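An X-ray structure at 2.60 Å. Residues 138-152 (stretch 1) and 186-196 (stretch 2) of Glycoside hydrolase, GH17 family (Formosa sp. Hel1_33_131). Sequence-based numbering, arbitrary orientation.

Stretch 1, residues 138-152: EESENNASEIDRAVA
Stretch 2, residues 186-196: LKWVNHLQALK

Stretch 1 enters as extended chain, turns, and continues as a helix from N143 through A152; stretch 2 is helical throughout, 186-196. The two helix axes run in the same general direction, 34° apart (signed crossing angle -34°), with a closest approach of 11.5 Å. Register is set by two CA pairs, a four-residue step on both helices: I147 CA lies 7.6 Å from W188 CA. V151 CA lies 8.1 Å from L192 CA. About 434 Å² is buried, both sides summed.

E139 (phi/psi -104/157) points its CA-to-CB bond toward stretch 2 and supplies its polar anchor. With chi1 at 107°, between wells, chi2 t and chi3 -41°, its carboxylate divides between two donors. OE2 forms a salt bridge with K187 NZ at 2.7 Å, reached by a lysine chain in t at all four chi angles. OE1 accepts from W188 NE1 at 2.9 Å, with an N-H...O angle of 151°; OE1 lies at the ring edge, near its plane, where the indole N-H projects. The indole nitrogen of a buried residue is thereby satisfied.

A type I turn from S140 to N143 then redirects the chain. S140, chi1 t, accepts from the backbone of N142 (N142 N to S140 OG, 3.0 Å, 151°), and N143 N bonds S140 O at 3.2 Å, so the turn is closed by both side chain and backbone.

N143 (chi1 m) sets its CB 3.8 Å from W188 NE1, while its side-chain amide is hydrogen-bonded elsewhere in the structure. A144 brings CA to 3.6 Å and CB to 3.8 Å from W188 CH2; its CA-to-CB bond is directed sideways, and both CA and CB lie close to the indole.

I147 is central. Its CA-to-CB bond points toward stretch 2, and chi1 and chi2 are both m. I147 CG1 lies 3.7 Å from W188 CD2, and I147 CG2 is 3.7 Å from H191 CD2 and 4.0 Å from L192 CD2; I147 CG2 also lies 3.9 Å from W188 CE3. The branched chain thus touches three residues. W188 (chi1 m, chi2 114°) loses 101 Å² to stretch 1, the largest share of any residue here; H191 adopts chi1 t, chi2 88°.

R149 does not reach stretch 2; its NH2 forms a salt bridge with E146 OE2 at 2.9 Å, within the helix.

One turn after I147, V151 (chi1 t) completes the apolar row. Its CG2 meets L192 CD2 at 3.4 Å and L195 CD1 at 3.7 Å. Both leucines are m,t; the CA-to-CB bond of L192 points sideways, but the end of its side chain comes nearer.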

# COMPACT_ATOMS: atom_id res chain seq x y z
N GLU A 138 32.66 6.90 -26.09
CA GLU A 138 33.50 6.11 -27.00
C GLU A 138 32.62 5.01 -27.59
O GLU A 138 31.56 4.66 -27.09
CB GLU A 138 34.81 5.52 -26.37
N GLU A 139 33.10 4.47 -28.69
CA GLU A 139 32.35 3.56 -29.51
C GLU A 139 32.89 2.13 -29.24
O GLU A 139 34.00 1.94 -28.73
CB GLU A 139 32.52 4.09 -30.94
CG GLU A 139 33.42 3.23 -31.79
CD GLU A 139 33.33 3.52 -33.32
OE1 GLU A 139 32.24 3.74 -33.90
OE2 GLU A 139 34.39 3.57 -33.98
N SER A 140 32.09 1.11 -29.51
CA SER A 140 32.56 -0.27 -29.44
C SER A 140 33.53 -0.55 -30.58
O SER A 140 33.27 -0.17 -31.73
CB SER A 140 31.39 -1.25 -29.51
OG SER A 140 31.84 -2.59 -29.62
N GLU A 141 34.61 -1.26 -30.28
CA GLU A 141 35.53 -1.75 -31.29
C GLU A 141 34.79 -2.64 -32.34
O GLU A 141 35.22 -2.74 -33.48
CB GLU A 141 36.67 -2.60 -30.66
CG GLU A 141 37.90 -2.94 -31.59
CD GLU A 141 39.20 -2.16 -31.25
OE1 GLU A 141 39.54 -2.26 -30.06
OE2 GLU A 141 39.92 -1.49 -32.11
N ASN A 142 33.67 -3.28 -31.94
CA ASN A 142 32.93 -4.15 -32.85
C ASN A 142 31.96 -3.49 -33.85
O ASN A 142 31.39 -4.20 -34.68
CB ASN A 142 32.15 -5.18 -32.04
CG ASN A 142 33.05 -6.05 -31.20
OD1 ASN A 142 34.08 -6.52 -31.65
ND2 ASN A 142 32.63 -6.31 -29.99
N ASN A 143 31.80 -2.17 -33.80
CA ASN A 143 30.91 -1.51 -34.76
C ASN A 143 31.44 -1.68 -36.21
O ASN A 143 30.66 -1.97 -37.12
CB ASN A 143 30.70 -0.04 -34.41
CG ASN A 143 29.93 0.14 -33.12
OD1 ASN A 143 29.27 -0.77 -32.63
ND2 ASN A 143 29.99 1.34 -32.57
N ALA A 144 32.76 -1.57 -36.40
CA ALA A 144 33.36 -1.64 -37.74
C ALA A 144 32.96 -2.91 -38.49
O ALA A 144 32.44 -2.83 -39.61
CB ALA A 144 34.87 -1.51 -37.65
N SER A 145 33.11 -4.07 -37.86
CA SER A 145 32.79 -5.31 -38.54
C SER A 145 31.27 -5.51 -38.75
O SER A 145 30.85 -6.15 -39.73
CB SER A 145 33.39 -6.49 -37.82
OG SER A 145 32.83 -6.61 -36.55
N GLU A 146 30.44 -4.98 -37.84
CA GLU A 146 28.99 -4.99 -38.03
C GLU A 146 28.63 -4.16 -39.28
O GLU A 146 27.83 -4.58 -40.11
CB GLU A 146 28.30 -4.47 -36.78
CG GLU A 146 26.77 -4.28 -36.82
CD GLU A 146 25.94 -5.53 -36.52
OE1 GLU A 146 24.67 -5.63 -36.70
OE2 GLU A 146 26.60 -6.45 -36.07
N ILE A 147 29.23 -2.99 -39.43
CA ILE A 147 29.01 -2.21 -40.64
C ILE A 147 29.50 -3.00 -41.88
O ILE A 147 28.79 -3.06 -42.89
CB ILE A 147 29.67 -0.81 -40.54
CG1 ILE A 147 28.94 0.06 -39.48
CG2 ILE A 147 29.69 -0.11 -41.90
CD1 ILE A 147 27.54 0.50 -39.82
N ASP A 148 30.69 -3.61 -41.79
CA ASP A 148 31.21 -4.43 -42.91
C ASP A 148 30.23 -5.54 -43.29
O ASP A 148 30.00 -5.78 -44.47
CB ASP A 148 32.59 -5.07 -42.61
CG ASP A 148 33.74 -4.04 -42.47
OD1 ASP A 148 33.60 -2.87 -42.92
OD2 ASP A 148 34.77 -4.40 -41.85
N ARG A 149 29.67 -6.23 -42.30
CA ARG A 149 28.75 -7.32 -42.61
C ARG A 149 27.45 -6.83 -43.28
O ARG A 149 26.87 -7.53 -44.11
CB ARG A 149 28.46 -8.16 -41.37
CG ARG A 149 29.60 -9.08 -40.97
CD ARG A 149 29.25 -9.96 -39.76
NE ARG A 149 28.77 -9.22 -38.58
CZ ARG A 149 29.49 -8.78 -37.55
NH1 ARG A 149 30.80 -8.95 -37.52
NH2 ARG A 149 28.90 -8.13 -36.54
N ALA A 150 27.01 -5.64 -42.90
CA ALA A 150 25.82 -5.03 -43.44
C ALA A 150 26.06 -4.72 -44.90
O ALA A 150 25.20 -4.96 -45.76
CB ALA A 150 25.49 -3.75 -42.68
N VAL A 151 27.22 -4.16 -45.17
CA VAL A 151 27.64 -3.81 -46.53
C VAL A 151 27.69 -5.05 -47.43
O VAL A 151 27.14 -5.04 -48.53
CB VAL A 151 28.99 -3.06 -46.51
CG1 VAL A 151 29.65 -3.01 -47.89
CG2 VAL A 151 28.81 -1.65 -45.96
N ALA A 152 28.34 -6.10 -46.93
CA ALA A 152 28.42 -7.39 -47.64
C ALA A 152 27.04 -7.94 -48.01
O ALA A 152 26.84 -8.42 -49.14
CB ALA A 152 29.20 -8.42 -46.83
N LEU A 186 26.99 9.48 -37.17
CA LEU A 186 27.47 10.28 -38.29
C LEU A 186 28.67 9.67 -38.98
O LEU A 186 28.73 9.58 -40.20
CB LEU A 186 27.84 11.68 -37.79
CG LEU A 186 28.44 12.69 -38.80
CD1 LEU A 186 27.44 13.03 -39.89
CD2 LEU A 186 28.88 13.94 -38.07
N LYS A 187 29.62 9.22 -38.18
CA LYS A 187 30.81 8.54 -38.70
C LYS A 187 30.44 7.41 -39.66
O LYS A 187 30.94 7.33 -40.78
CB LYS A 187 31.63 8.01 -37.54
CG LYS A 187 32.95 7.38 -37.94
CD LYS A 187 33.48 6.50 -36.82
CE LYS A 187 34.68 5.71 -37.31
NZ LYS A 187 35.14 4.78 -36.24
N TRP A 188 29.57 6.51 -39.22
CA TRP A 188 29.22 5.34 -40.02
C TRP A 188 28.25 5.66 -41.14
O TRP A 188 28.32 5.06 -42.20
CB TRP A 188 28.71 4.21 -39.12
CG TRP A 188 29.77 3.69 -38.23
CD1 TRP A 188 29.81 3.77 -36.88
CD2 TRP A 188 30.99 3.08 -38.64
NE1 TRP A 188 30.97 3.21 -36.41
CE2 TRP A 188 31.71 2.78 -37.47
CE3 TRP A 188 31.54 2.74 -39.89
CZ2 TRP A 188 32.95 2.16 -37.50
CZ3 TRP A 188 32.77 2.12 -39.93
CH2 TRP A 188 33.47 1.83 -38.73
N VAL A 189 27.34 6.59 -40.93
CA VAL A 189 26.50 7.02 -42.04
C VAL A 189 27.43 7.55 -43.13
O VAL A 189 27.24 7.24 -44.29
CB VAL A 189 25.45 8.06 -41.61
CG1 VAL A 189 24.80 8.75 -42.80
CG2 VAL A 189 24.39 7.39 -40.76
N ASN A 190 28.39 8.39 -42.76
CA ASN A 190 29.29 9.01 -43.74
C ASN A 190 30.12 7.96 -44.44
O ASN A 190 30.35 8.06 -45.64
CB ASN A 190 30.20 10.08 -43.09
CG ASN A 190 29.50 11.45 -42.95
OD1 ASN A 190 28.51 11.75 -43.64
ND2 ASN A 190 30.03 12.29 -42.08
N HIS A 191 30.57 6.95 -43.70
CA HIS A 191 31.28 5.82 -44.28
C HIS A 191 30.47 5.15 -45.39
O HIS A 191 30.99 4.88 -46.47
CB HIS A 191 31.59 4.82 -43.18
CG HIS A 191 32.22 3.54 -43.65
ND1 HIS A 191 33.58 3.36 -43.79
CD2 HIS A 191 31.66 2.34 -43.94
CE1 HIS A 191 33.83 2.13 -44.18
NE2 HIS A 191 32.68 1.48 -44.28
N LEU A 192 29.19 4.91 -45.11
CA LEU A 192 28.28 4.28 -46.06
C LEU A 192 27.96 5.18 -47.26
O LEU A 192 27.91 4.69 -48.39
CB LEU A 192 26.99 3.82 -45.37
CG LEU A 192 27.09 2.66 -44.36
CD1 LEU A 192 25.74 2.41 -43.71
CD2 LEU A 192 27.57 1.37 -44.99
N GLN A 193 27.75 6.47 -47.03
CA GLN A 193 27.56 7.43 -48.14
C GLN A 193 28.80 7.53 -49.05
O GLN A 193 28.65 7.70 -50.27
CB GLN A 193 27.20 8.82 -47.63
CG GLN A 193 25.88 8.97 -46.87
CD GLN A 193 24.65 8.59 -47.67
OE1 GLN A 193 24.76 8.08 -48.78
NE2 GLN A 193 23.47 8.87 -47.13
N ALA A 194 29.99 7.41 -48.46
CA ALA A 194 31.26 7.39 -49.20
C ALA A 194 31.43 6.12 -50.05
O ALA A 194 31.86 6.21 -51.20
CB ALA A 194 32.46 7.55 -48.26
N LEU A 195 31.09 4.95 -49.49
CA LEU A 195 31.04 3.71 -50.29
C LEU A 195 30.08 3.81 -51.48
O LEU A 195 30.35 3.22 -52.52
CB LEU A 195 30.65 2.51 -49.45
CG LEU A 195 31.65 2.01 -48.40
CD1 LEU A 195 31.00 0.81 -47.68
CD2 LEU A 195 33.02 1.64 -48.96
N LYS A 196 28.96 4.51 -51.33
CA LYS A 196 28.04 4.70 -52.46
C LYS A 196 28.65 5.60 -53.54
O LYS A 196 28.59 5.29 -54.74
CB LYS A 196 26.72 5.31 -52.02
CG LYS A 196 25.90 4.46 -51.07
CD LYS A 196 24.43 4.88 -50.93
CE LYS A 196 24.18 6.37 -51.14
NZ LYS A 196 22.85 6.82 -50.67